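Local coordinates for ornithine decarboxylase (Entamoeba histolytica, PDB 4AIB), which probably catalyses the pyridoxal 5'-phosphate-dependent decarboxylation of L-ornithine to putrescine, the first step of polyamine synthesis by this route, as a homodimer, at residues 94-108 with 116-130. Numbering follows the deposited sequence.
Sequences EDITYSQTFKPYNQL and INHTIVDSIDEVQKI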
loop_
_atom_site.group_PDB
_atom_site.type_symbol
_atom_site.label_atom_id
_atom_site.label_comp_id
_atom_site.label_asym_id
_atom_site.label_seq_id
_atom_site.Cartn_x
_atom_site.Cartn_y
_atom_site.Cartn_z
ATOM N N GLU A 94 -12.092 -5.500 27.888
ATOM C CA GLU A 94 -11.641 -6.838 28.286
ATOM C C GLU A 94 -11.624 -7.818 27.113
ATOM O O GLU A 94 -10.818 -8.751 27.084
ATOM C CB GLU A 94 -12.505 -7.393 29.425
ATOM C CG GLU A 94 -12.258 -6.749 30.784
ATOM C CD GLU A 94 -10.909 -7.111 31.387
ATOM O OE1 GLU A 94 -10.487 -8.283 31.272
ATOM O OE2 GLU A 94 -10.271 -6.221 31.988
ATOM N N ASP A 95 -12.516 -7.597 26.150
ATOM C CA ASP A 95 -12.590 -8.423 24.946
ATOM C C ASP A 95 -11.459 -8.114 23.964
ATOM O O ASP A 95 -11.211 -8.881 23.031
ATOM C CB ASP A 95 -13.947 -8.243 24.254
ATOM C CG ASP A 95 -15.114 -8.683 25.125
ATOM O OD1 ASP A 95 -15.011 -9.737 25.788
ATOM O OD2 ASP A 95 -16.143 -7.973 25.135
ATOM N N ILE A 96 -10.778 -6.991 24.187
ATOM C CA ILE A 96 -9.698 -6.532 23.313
ATOM C C ILE A 96 -8.343 -7.083 23.762
ATOM O O ILE A 96 -8.051 -7.146 24.958
ATOM C CB ILE A 96 -9.642 -4.986 23.262
ATOM C CG1 ILE A 96 -10.998 -4.409 22.841
ATOM C CG2 ILE A 96 -8.540 -4.508 22.322
ATOM C CD1 ILE A 96 -11.145 -2.919 23.076
ATOM N N THR A 97 -7.528 -7.493 22.794
ATOM C CA THR A 97 -6.136 -7.858 23.057
ATOM C C THR A 97 -5.180 -7.027 22.191
ATOM O O THR A 97 -5.201 -7.107 20.962
ATOM C CB THR A 97 -5.878 -9.382 22.919
ATOM O OG1 THR A 97 -4.469 -9.640 22.957
ATOM C CG2 THR A 97 -6.462 -9.945 21.622
ATOM N N TYR A 98 -4.354 -6.216 22.846
ATOM C CA TYR A 98 -3.415 -5.339 22.152
ATOM C C TYR A 98 -2.243 -6.144 21.589
ATOM O O TYR A 98 -1.173 -6.223 22.197
ATOM C CB TYR A 98 -2.941 -4.218 23.088
ATOM C CG TYR A 98 -2.200 -3.075 22.418
ATOM C CD1 TYR A 98 -2.199 -2.923 21.029
ATOM C CD2 TYR A 98 -1.529 -2.122 23.182
ATOM C CE1 TYR A 98 -1.529 -1.873 20.423
ATOM C CE2 TYR A 98 -0.861 -1.065 22.585
ATOM C CZ TYR A 98 -0.862 -0.945 21.207
ATOM O OH TYR A 98 -0.200 0.100 20.608
ATOM N N SER A 99 -2.468 -6.739 20.419
ATOM C CA SER A 99 -1.481 -7.598 19.767
ATOM C C SER A 99 -0.455 -6.793 18.974
ATOM O O SER A 99 -0.531 -6.690 17.746
ATOM C CB SER A 99 -2.169 -8.630 18.868
ATOM O OG SER A 99 -2.877 -8.003 17.812
ATOM N N GLN A 100 0.500 -6.217 19.694
ATOM C CA GLN A 100 1.608 -5.505 19.078
ATOM C C GLN A 100 2.884 -5.821 19.844
ATOM O O GLN A 100 3.007 -5.493 21.028
ATOM C CB GLN A 100 1.335 -3.998 19.040
ATOM C CG GLN A 100 2.428 -3.162 18.383
ATOM C CD GLN A 100 2.768 -3.617 16.974
ATOM O OE1 GLN A 100 3.917 -3.948 16.680
ATOM N NE2 GLN A 100 1.770 -3.637 16.096
ATOM N N THR A 101 3.819 -6.473 19.159
ATOM C CA THR A 101 5.081 -6.905 19.761
ATOM C C THR A 101 5.939 -5.724 20.208
ATOM O O THR A 101 6.563 -5.772 21.268
ATOM C CB THR A 101 5.892 -7.807 18.806
ATOM O OG1 THR A 101 5.998 -7.183 17.521
ATOM C CG2 THR A 101 5.223 -9.164 18.654
ATOM N N PHE A 102 5.961 -4.667 19.399
ATOM C CA PHE A 102 6.694 -3.451 19.739
ATOM C C PHE A 102 5.785 -2.226 19.685
ATOM O O PHE A 102 5.459 -1.715 18.609
ATOM C CB PHE A 102 7.924 -3.286 18.841
ATOM C CG PHE A 102 8.959 -4.361 19.029
ATOM C CD1 PHE A 102 9.772 -4.375 20.159
ATOM C CD2 PHE A 102 9.122 -5.364 18.078
ATOM C CE1 PHE A 102 10.727 -5.363 20.337
ATOM C CE2 PHE A 102 10.076 -6.356 18.252
ATOM C CZ PHE A 102 10.879 -6.356 19.382
ATOM N N LYS A 103 5.384 -1.767 20.867
ATOM C CA LYS A 103 4.402 -0.699 21.009
ATOM C C LYS A 103 5.065 0.662 21.206
ATOM O O LYS A 103 6.052 0.766 21.938
ATOM C CB LYS A 103 3.473 -0.994 22.191
ATOM C CG LYS A 103 2.692 -2.295 22.065
ATOM C CD LYS A 103 2.102 -2.744 23.396
ATOM C CE LYS A 103 3.118 -3.468 24.268
ATOM N NZ LYS A 103 3.514 -4.792 23.709
ATOM N N PRO A 104 4.529 1.709 20.547
ATOM C CA PRO A 104 4.959 3.079 20.829
ATOM C C PRO A 104 4.581 3.457 22.257
ATOM O O PRO A 104 3.524 3.046 22.744
ATOM C CB PRO A 104 4.158 3.917 19.826
ATOM C CG PRO A 104 3.780 2.966 18.743
ATOM C CD PRO A 104 3.553 1.661 19.443
ATOM N N TYR A 105 5.444 4.224 22.919
ATOM C CA TYR A 105 5.256 4.572 24.328
ATOM C C TYR A 105 3.949 5.324 24.579
ATOM O O TYR A 105 3.204 4.985 25.499
ATOM C CB TYR A 105 6.443 5.384 24.852
ATOM C CG TYR A 105 7.780 4.686 24.746
ATOM C CD1 TYR A 105 8.199 3.790 25.725
ATOM C CD2 TYR A 105 8.632 4.930 23.668
ATOM C CE1 TYR A 105 9.426 3.152 25.635
ATOM C CE2 TYR A 105 9.861 4.294 23.567
ATOM C CZ TYR A 105 10.251 3.407 24.553
ATOM O OH TYR A 105 11.466 2.772 24.465
ATOM N N ASN A 106 3.677 6.332 23.750
ATOM C CA ASN A 106 2.457 7.134 23.859
ATOM C C ASN A 106 1.175 6.317 23.709
ATOM O O ASN A 106 0.185 6.567 24.402
ATOM C CB ASN A 106 2.476 8.294 22.854
ATOM C CG ASN A 106 2.789 7.841 21.440
ATOM O OD1 ASN A 106 1.949 7.255 20.759
ATOM N ND2 ASN A 106 4.003 8.122 20.987
ATOM N N GLN A 107 1.208 5.334 22.812
ATOM C CA GLN A 107 0.062 4.461 22.568
ATOM C C GLN A 107 -0.156 3.464 23.703
ATOM O O GLN A 107 -1.297 3.175 24.063
ATOM C CB GLN A 107 0.212 3.730 21.232
ATOM C CG GLN A 107 0.085 4.638 20.018
ATOM C CD GLN A 107 0.205 3.893 18.703
ATOM O OE1 GLN A 107 -0.228 2.747 18.578
ATOM N NE2 GLN A 107 0.790 4.549 17.708
ATOM N N LEU A 108 0.939 2.948 24.260
ATOM C CA LEU A 108 0.885 2.001 25.377
ATOM C C LEU A 108 0.303 2.647 26.634
ATOM O O LEU A 108 -0.486 2.025 27.350
ATOM C CB LEU A 108 2.277 1.419 25.659
ATOM C CG LEU A 108 2.474 0.417 26.805
ATOM C CD1 LEU A 108 1.612 -0.827 26.638
ATOM C CD2 LEU A 108 3.942 0.038 26.924
ATOM N N ILE A 116 -7.315 -1.021 28.482
ATOM C CA ILE A 116 -6.728 -2.214 27.868
ATOM C C ILE A 116 -5.843 -2.939 28.880
ATOM O O ILE A 116 -5.024 -2.316 29.561
ATOM C CB ILE A 116 -5.934 -1.870 26.581
ATOM C CG1 ILE A 116 -6.817 -1.112 25.574
ATOM C CG2 ILE A 116 -5.321 -3.118 25.952
ATOM C CD1 ILE A 116 -8.093 -1.825 25.157
ATOM N N ASN A 117 -6.022 -4.255 28.968
ATOM C CA ASN A 117 -5.388 -5.069 30.001
ATOM C C ASN A 117 -4.621 -6.282 29.456
ATOM O O ASN A 117 -4.006 -7.031 30.221
ATOM C CB ASN A 117 -6.450 -5.524 31.011
ATOM C CG ASN A 117 -5.856 -5.932 32.345
ATOM O OD1 ASN A 117 -5.091 -5.185 32.955
ATOM N ND2 ASN A 117 -6.217 -7.122 32.811
ATOM N N HIS A 118 -4.655 -6.474 28.139
ATOM C CA HIS A 118 -4.000 -7.624 27.515
ATOM C C HIS A 118 -3.140 -7.237 26.344
ATOM O O HIS A 118 -3.608 -6.590 25.405
ATOM C CB HIS A 118 -5.031 -8.675 27.107
ATOM C CG HIS A 118 -5.946 -9.104 28.233
ATOM N ND1 HIS A 118 -5.488 -9.681 29.359
ATOM C CD2 HIS A 118 -7.331 -9.022 28.369
ATOM C CE1 HIS A 118 -6.521 -9.951 30.177
ATOM N NE2 HIS A 118 -7.649 -9.550 29.569
ATOM N N THR A 119 -1.870 -7.635 26.396
ATOM C CA THR A 119 -0.904 -7.328 25.337
ATOM C C THR A 119 0.109 -8.463 25.124
ATOM O O THR A 119 0.148 -9.419 25.898
ATOM C CB THR A 119 -0.175 -5.988 25.596
ATOM O OG1 THR A 119 0.606 -5.637 24.448
ATOM C CG2 THR A 119 0.732 -6.079 26.820
ATOM N N ILE A 120 0.920 -8.346 24.072
ATOM C CA ILE A 120 1.887 -9.385 23.703
ATOM C C ILE A 120 3.328 -8.857 23.705
ATOM O O ILE A 120 3.569 -7.680 23.423
ATOM C CB ILE A 120 1.531 -10.029 22.338
ATOM C CG1 ILE A 120 0.120 -10.633 22.386
ATOM C CG2 ILE A 120 2.546 -11.100 21.948
ATOM C CD1 ILE A 120 -0.441 -11.051 21.043
ATOM N N VAL A 121 4.271 -9.741 24.035
ATOM C CA VAL A 121 5.696 -9.413 24.119
ATOM C C VAL A 121 6.555 -10.519 23.496
ATOM O O VAL A 121 6.256 -11.704 23.650
ATOM C CB VAL A 121 6.119 -9.197 25.592
ATOM C CG1 VAL A 121 7.620 -9.365 25.775
ATOM C CG2 VAL A 121 5.677 -7.829 26.081
ATOM N N ASP A 122 7.614 -10.122 22.790
ATOM C CA ASP A 122 8.621 -11.070 22.296
ATOM C C ASP A 122 10.067 -10.570 22.459
ATOM O O ASP A 122 10.971 -10.988 21.726
ATOM C CB ASP A 122 8.322 -11.501 20.847
ATOM C CG ASP A 122 8.453 -10.364 19.839
ATOM O OD1 ASP A 122 8.374 -9.179 20.225
ATOM O OD2 ASP A 122 8.625 -10.666 18.639
ATOM N N SER A 123 10.277 -9.684 23.433
ATOM C CA SER A 123 11.602 -9.127 23.718
ATOM C C SER A 123 11.756 -8.735 25.186
ATOM O O SER A 123 10.768 -8.458 25.867
ATOM C CB SER A 123 11.874 -7.910 22.830
ATOM O OG SER A 123 11.040 -6.824 23.193
ATOM N N ILE A 124 13.001 -8.704 25.659
ATOM C CA ILE A 124 13.316 -8.286 27.030
ATOM C C ILE A 124 13.043 -6.790 27.247
ATOM O O ILE A 124 12.703 -6.367 28.356
ATOM C CB ILE A 124 14.771 -8.663 27.426
ATOM C CG1 ILE A 124 15.017 -8.428 28.924
ATOM C CG2 ILE A 124 15.794 -7.920 26.573
ATOM C CD1 ILE A 124 16.230 -9.145 29.482
ATOM N N ASP A 125 13.179 -6.003 26.180
ATOM C CA ASP A 125 12.964 -4.559 26.242
ATOM C C ASP A 125 11.493 -4.193 26.446
ATOM O O ASP A 125 11.184 -3.270 27.200
ATOM C CB ASP A 125 13.507 -3.876 24.983
ATOM C CG ASP A 125 13.372 -2.364 25.032
ATOM O OD1 ASP A 125 13.938 -1.739 25.955
ATOM O OD2 ASP A 125 12.689 -1.800 24.153
ATOM N N GLU A 126 10.599 -4.919 25.774
ATOM C CA GLU A 126 9.160 -4.660 25.859
ATOM C C GLU A 126 8.588 -5.029 27.228
ATOM O O GLU A 126 7.615 -4.423 27.680
ATOM C CB GLU A 126 8.409 -5.401 24.750
ATOM C CG GLU A 126 7.056 -4.798 24.386
ATOM C CD GLU A 126 7.160 -3.570 23.496
ATOM O OE1 GLU A 126 8.231 -3.339 22.897
ATOM O OE2 GLU A 126 6.159 -2.832 23.386
ATOM N N VAL A 127 9.193 -6.027 27.872
ATOM C CA VAL A 127 8.860 -6.388 29.251
ATOM C C VAL A 127 9.158 -5.197 30.165
ATOM O O VAL A 127 8.339 -4.832 31.012
ATOM C CB VAL A 127 9.647 -7.635 29.726
ATOM C CG1 VAL A 127 9.365 -7.937 31.190
ATOM C CG2 VAL A 127 9.305 -8.846 28.875
ATOM N N GLN A 128 10.331 -4.596 29.968
ATOM C CA GLN A 128 10.769 -3.428 30.730
ATOM C C GLN A 128 9.947 -2.187 30.386
ATOM O O GLN A 128 9.655 -1.369 31.260
ATOM C CB GLN A 128 12.257 -3.158 30.482
ATOM C CG GLN A 128 13.183 -4.262 30.970
ATOM C CD GLN A 128 14.603 -4.126 30.449
ATOM O OE1 GLN A 128 14.855 -3.447 29.453
ATOM N NE2 GLN A 128 15.540 -4.784 31.121
ATOM N N LYS A 129 9.584 -2.063 29.108
ATOM C CA LYS A 129 8.750 -0.965 28.615
ATOM C C LYS A 129 7.385 -0.977 29.297
ATOM O O LYS A 129 6.868 0.071 29.694
ATOM C CB LYS A 129 8.581 -1.075 27.096
ATOM C CG LYS A 129 7.795 0.061 26.453
ATOM C CD LYS A 129 7.468 -0.224 24.993
ATOM C CE LYS A 129 8.684 -0.071 24.090
ATOM N NZ LYS A 129 8.389 -0.477 22.689
ATOM N N ILE A 130 6.813 -2.171 29.428
ATOM C CA ILE A 130 5.527 -2.356 30.093
ATOM C C ILE A 130 5.662 -2.122 31.598
ATOM O O ILE A 130 4.817 -1.464 32.204
ATOM C CB ILE A 130 4.927 -3.746 29.774
ATOM C CG1 ILE A 130 4.373 -3.752 28.345
ATOM C CG2 ILE A 130 3.831 -4.124 30.762
ATOM C CD1 ILE A 130 4.173 -5.131 27.759
HETATM O O HOH W 1 -7.523 -5.885 27.510
HETATM O O HOH W 2 8.526 -7.612 22.516
#
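K103 bends at chi3 and chi4 (-81° and -68°), which folds its ammonium group back to meet T119 tip to tip, while E126, turned at chi2 (78°), crosses it obliquely with its carboxylate. NZ of K103 donates to T119 OG1 at 3.1 Å and to Q100 O, nearly in line with that carbonyl. The T119 hydroxyl in turn donates to Y98 O (2.9 Å), in the plane of that carbonyl, and ties the end of strand 96-98 to strand 118-121. E126 OE2 takes the backbone N-H of K103 on its syn side but well out of the carboxylate plane, at 2.8 Å, and forms a salt bridge with K103 NZ at 3.3 Å. The other oxygen, OE1, pairs with K129 NZ, which also donates to K103 O (2.8 Å) and to the carbonyl of H274 of the second subunit, and lies over the face of the Y105 ring in a cation-pi contact. Such a network illustrates how one carboxylate, helped by carbonyls and a hydroxyl, can hold two buried lysines. A backbone hydrogen bond from Y98 N to H118 O (2.7 Å) accompanies the single bridge, Y98 with T119, between the parallel strands. Linked by helix 105-114 in a beta-alpha-beta crossover, they close the eight-stranded TIM-type barrel; helix 80-88 packs on I96, Y98 and I116, and strand 138-143 flanks 118-121.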